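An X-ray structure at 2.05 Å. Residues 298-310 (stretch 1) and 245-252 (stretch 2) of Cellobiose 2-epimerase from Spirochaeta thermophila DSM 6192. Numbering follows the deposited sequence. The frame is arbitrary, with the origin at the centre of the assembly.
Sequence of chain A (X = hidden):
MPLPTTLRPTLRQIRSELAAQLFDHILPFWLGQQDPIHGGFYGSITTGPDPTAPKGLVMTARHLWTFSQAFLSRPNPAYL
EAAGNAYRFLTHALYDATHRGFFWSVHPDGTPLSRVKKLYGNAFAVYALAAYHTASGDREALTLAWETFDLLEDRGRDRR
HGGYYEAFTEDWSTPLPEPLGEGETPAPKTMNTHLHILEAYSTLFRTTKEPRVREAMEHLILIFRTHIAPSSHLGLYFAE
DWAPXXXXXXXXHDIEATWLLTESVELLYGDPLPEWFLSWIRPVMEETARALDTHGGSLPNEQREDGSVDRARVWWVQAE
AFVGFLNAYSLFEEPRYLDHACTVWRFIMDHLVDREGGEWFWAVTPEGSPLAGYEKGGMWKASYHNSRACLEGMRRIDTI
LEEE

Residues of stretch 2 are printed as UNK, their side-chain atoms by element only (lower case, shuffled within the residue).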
# COMPACT_ATOMS: atom_id res chain seq x y z
N SER A 298 -15.08 12.05 -5.34
CA SER A 298 -13.83 11.77 -4.65
C SER A 298 -14.21 11.09 -3.34
O SER A 298 -15.35 11.18 -2.90
CB SER A 298 -13.02 13.04 -4.42
OG SER A 298 -13.71 13.89 -3.52
N LEU A 299 -13.24 10.43 -2.72
CA LEU A 299 -13.61 9.54 -1.61
C LEU A 299 -13.28 10.12 -0.25
O LEU A 299 -12.14 10.54 0.00
CB LEU A 299 -12.92 8.19 -1.77
CG LEU A 299 -13.63 7.28 -2.75
CD1 LEU A 299 -13.11 5.86 -2.56
CD2 LEU A 299 -15.13 7.36 -2.52
N PRO A 300 -14.25 10.11 0.67
CA PRO A 300 -13.98 10.52 2.05
C PRO A 300 -13.03 9.56 2.74
O PRO A 300 -12.78 8.44 2.29
CB PRO A 300 -15.36 10.51 2.71
CG PRO A 300 -16.28 9.78 1.76
CD PRO A 300 -15.67 9.82 0.41
N ASN A 301 -12.50 10.01 3.88
CA ASN A 301 -11.42 9.25 4.49
C ASN A 301 -11.95 8.07 5.30
O ASN A 301 -11.51 6.93 5.11
CB ASN A 301 -10.56 10.15 5.36
CG ASN A 301 -9.40 9.40 5.95
OD1 ASN A 301 -8.82 8.52 5.30
ND2 ASN A 301 -9.05 9.73 7.18
N GLU A 302 -12.91 8.32 6.19
CA GLU A 302 -13.45 7.20 6.93
C GLU A 302 -14.80 7.55 7.53
O GLU A 302 -15.14 8.72 7.71
CB GLU A 302 -12.50 6.76 8.06
CG GLU A 302 -12.51 7.71 9.24
CD GLU A 302 -11.72 7.18 10.43
OE1 GLU A 302 -11.76 5.95 10.68
OE2 GLU A 302 -11.06 7.99 11.11
N GLN A 303 -15.55 6.50 7.82
CA GLN A 303 -16.73 6.58 8.67
C GLN A 303 -16.31 6.21 10.08
O GLN A 303 -15.83 5.09 10.32
CB GLN A 303 -17.81 5.63 8.16
CG GLN A 303 -19.14 5.74 8.87
CD GLN A 303 -20.30 5.43 7.93
OE1 GLN A 303 -20.68 4.28 7.76
NE2 GLN A 303 -20.84 6.47 7.30
N ARG A 304 -16.46 7.15 11.02
CA ARG A 304 -16.10 6.88 12.40
C ARG A 304 -17.06 5.86 13.01
O ARG A 304 -18.13 5.57 12.47
CB ARG A 304 -16.09 8.17 13.21
CG ARG A 304 -15.10 9.17 12.66
CD ARG A 304 -14.86 10.29 13.63
NE ARG A 304 -14.18 11.41 12.99
CZ ARG A 304 -14.79 12.38 12.31
NH1 ARG A 304 -16.12 12.38 12.18
NH2 ARG A 304 -14.07 13.36 11.78
N GLU A 305 -16.67 5.32 14.17
CA GLU A 305 -17.51 4.32 14.83
C GLU A 305 -18.91 4.87 15.09
O GLU A 305 -19.88 4.10 15.07
CB GLU A 305 -16.85 3.84 16.13
CG GLU A 305 -15.40 3.39 15.98
CD GLU A 305 -14.87 2.63 17.21
OE1 GLU A 305 -15.69 2.27 18.08
OE2 GLU A 305 -13.63 2.40 17.29
N ASP A 306 -19.05 6.17 15.30
CA ASP A 306 -20.34 6.76 15.62
C ASP A 306 -21.14 7.21 14.39
O ASP A 306 -22.16 7.88 14.55
CB ASP A 306 -20.16 7.94 16.59
CG ASP A 306 -19.40 9.12 15.97
OD1 ASP A 306 -19.12 9.10 14.74
OD2 ASP A 306 -19.06 10.06 16.72
N GLY A 307 -20.70 6.87 13.18
CA GLY A 307 -21.43 7.18 11.97
C GLY A 307 -21.02 8.46 11.27
O GLY A 307 -21.24 8.59 10.06
N SER A 308 -20.43 9.42 11.98
CA SER A 308 -19.90 10.61 11.32
C SER A 308 -18.78 10.22 10.37
O SER A 308 -18.19 9.14 10.46
CB SER A 308 -19.39 11.64 12.35
OG SER A 308 -18.22 11.18 13.04
N VAL A 309 -18.49 11.12 9.42
CA VAL A 309 -17.57 10.83 8.33
C VAL A 309 -16.46 11.87 8.33
O VAL A 309 -16.73 13.07 8.40
CB VAL A 309 -18.29 10.80 6.96
CG1 VAL A 309 -17.29 10.50 5.84
CG2 VAL A 309 -19.40 9.76 6.97
N ASP A 310 -15.22 11.39 8.28
CA ASP A 310 -14.09 12.27 8.01
C ASP A 310 -14.06 12.51 6.50
O ASP A 310 -13.75 11.60 5.73
CB ASP A 310 -12.78 11.64 8.50
CG ASP A 310 -11.56 12.49 8.16
OD1 ASP A 310 -11.73 13.60 7.64
OD2 ASP A 310 -10.42 12.05 8.41
N UNK A 245 -13.82 -5.67 17.06
CA UNK A 245 -13.61 -4.66 18.08
C UNK A 245 -13.83 -3.28 17.49
O UNK A 245 -13.43 -3.01 16.35
s UNK A 245 -10.24 -6.26 19.93
c UNK A 245 -12.21 -4.77 18.68
c UNK A 245 -10.01 -4.88 21.07
c UNK A 245 -11.97 -6.05 19.45
N UNK A 246 -14.48 -2.40 18.27
CA UNK A 246 -14.74 -1.06 17.78
C UNK A 246 -15.62 -1.07 16.55
O UNK A 246 -16.52 -1.90 16.40
N UNK A 247 -15.35 -0.15 15.64
CA UNK A 247 -16.11 -0.12 14.41
C UNK A 247 -15.47 0.79 13.38
O UNK A 247 -14.28 1.09 13.45
N UNK A 248 -16.29 1.22 12.43
CA UNK A 248 -15.87 2.19 11.45
C UNK A 248 -15.51 1.56 10.11
O UNK A 248 -15.30 0.35 9.99
N UNK A 249 -15.42 2.43 9.11
CA UNK A 249 -15.17 2.04 7.73
C UNK A 249 -14.05 2.91 7.18
O UNK A 249 -14.10 4.14 7.30
c UNK A 249 -17.54 1.27 7.34
c UNK A 249 -16.43 2.20 6.86
c UNK A 249 -16.12 1.95 5.39
c UNK A 249 -18.91 1.80 7.09
N UNK A 250 -13.02 2.27 6.60
CA UNK A 250 -11.97 2.95 5.85
C UNK A 250 -12.26 2.78 4.36
O UNK A 250 -12.03 1.70 3.80
o UNK A 250 -9.57 3.08 5.50
c UNK A 250 -10.60 2.41 6.21
N UNK A 251 -12.74 3.84 3.71
CA UNK A 251 -13.10 3.75 2.30
C UNK A 251 -11.90 3.37 1.45
O UNK A 251 -12.01 2.54 0.54
c UNK A 251 -14.91 6.18 3.71
c UNK A 251 -16.05 6.50 4.41
c UNK A 251 -13.73 5.06 1.81
c UNK A 251 -16.22 4.99 2.11
c UNK A 251 -17.36 5.30 2.81
c UNK A 251 -14.98 5.43 2.54
c UNK A 251 -17.28 6.06 3.97
N UNK A 252 -10.73 3.96 1.75
CA UNK A 252 -9.52 3.60 1.03
C UNK A 252 -9.12 2.15 1.21
O UNK A 252 -8.65 1.50 0.27

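Position 245 carries four side-chain atoms in an unbranched run: two carbons, a sulfur and a last carbon. They touch nothing on stretch 1, and the CA-to-CB bond points away from it. A thioether in an unbranched chain is methionine, Met245.

Position 246 has no side-chain atoms. Its phi is 61°, a value that favours glycine. An ideal CB would lie 2.8 Å from OE2 of Glu305, which is a clash. The residue is Gly246.

Position 247 also lacks side-chain atoms. Here a CB would have room, 3.9 Å from CB of Glu305, so the empty site alone identifies Gly247. Its N is 3.2 Å from CD of Glu305, but the angles to the carboxylate oxygens are too poor for a hydrogen bond.

Position 248 is again bare. Its CA sits 3.1 Å from O of Gln303. An ideal CB would clash with that same O at 2.9 Å, and at phi 101° it would also be jammed against the preceding carbonyl. This is Gly248.

Position 249 has four carbons, forked at the first, with one arm two carbons long. The end of the longer arm lies 3.1 Å from OE1 of Gln303. This is isoleucine, Ile249, and its side chain shares a face of the sheet with that of Gln303.

Position 250 has one carbon followed by one oxygen, and these come no nearer than 4.3 Å to stretch 1. That is serine, Ser250. It occupies the N-cap position, and its side chain caps a backbone N just past the stretch.

Position 251 has one carbon and then a ring of six carbons, with no hydroxyl. CG of Pro300 lies over one ring face, and C of Glu302 and O of Asn301 lie at the edge. It is phenylalanine, Phe251. Its CE2 is 4.2 Å from CG of Pro300 and 4.4 Å from CG1 of Val309.

Position 252 has no side-chain atoms and continues the helix. It is Gly252; an ideal CB would be 5.4 Å from O of Asn301.

The contact combines a short antiparallel pairing with an aromatic anchor. N of Ile249 donates to O of Gln303 at 3.0 Å, and N of Gln303 donates to O of Ile249 at 2.8 Å. This reciprocal pair fixes the register. Beyond it, Phe251 has the largest area covered by the other stretch, packing against Leu299, Pro300 and Val309. At the other end, Gly246 and Gly248 leave room for Glu305 and Gln303, since a CB on Gly246 would clash with OE2 of Glu305 and one on Gly248 with O of Gln303. Together the two stretches bury 528 Å².

Stretch 2, residues 245-252: MGGGISFG
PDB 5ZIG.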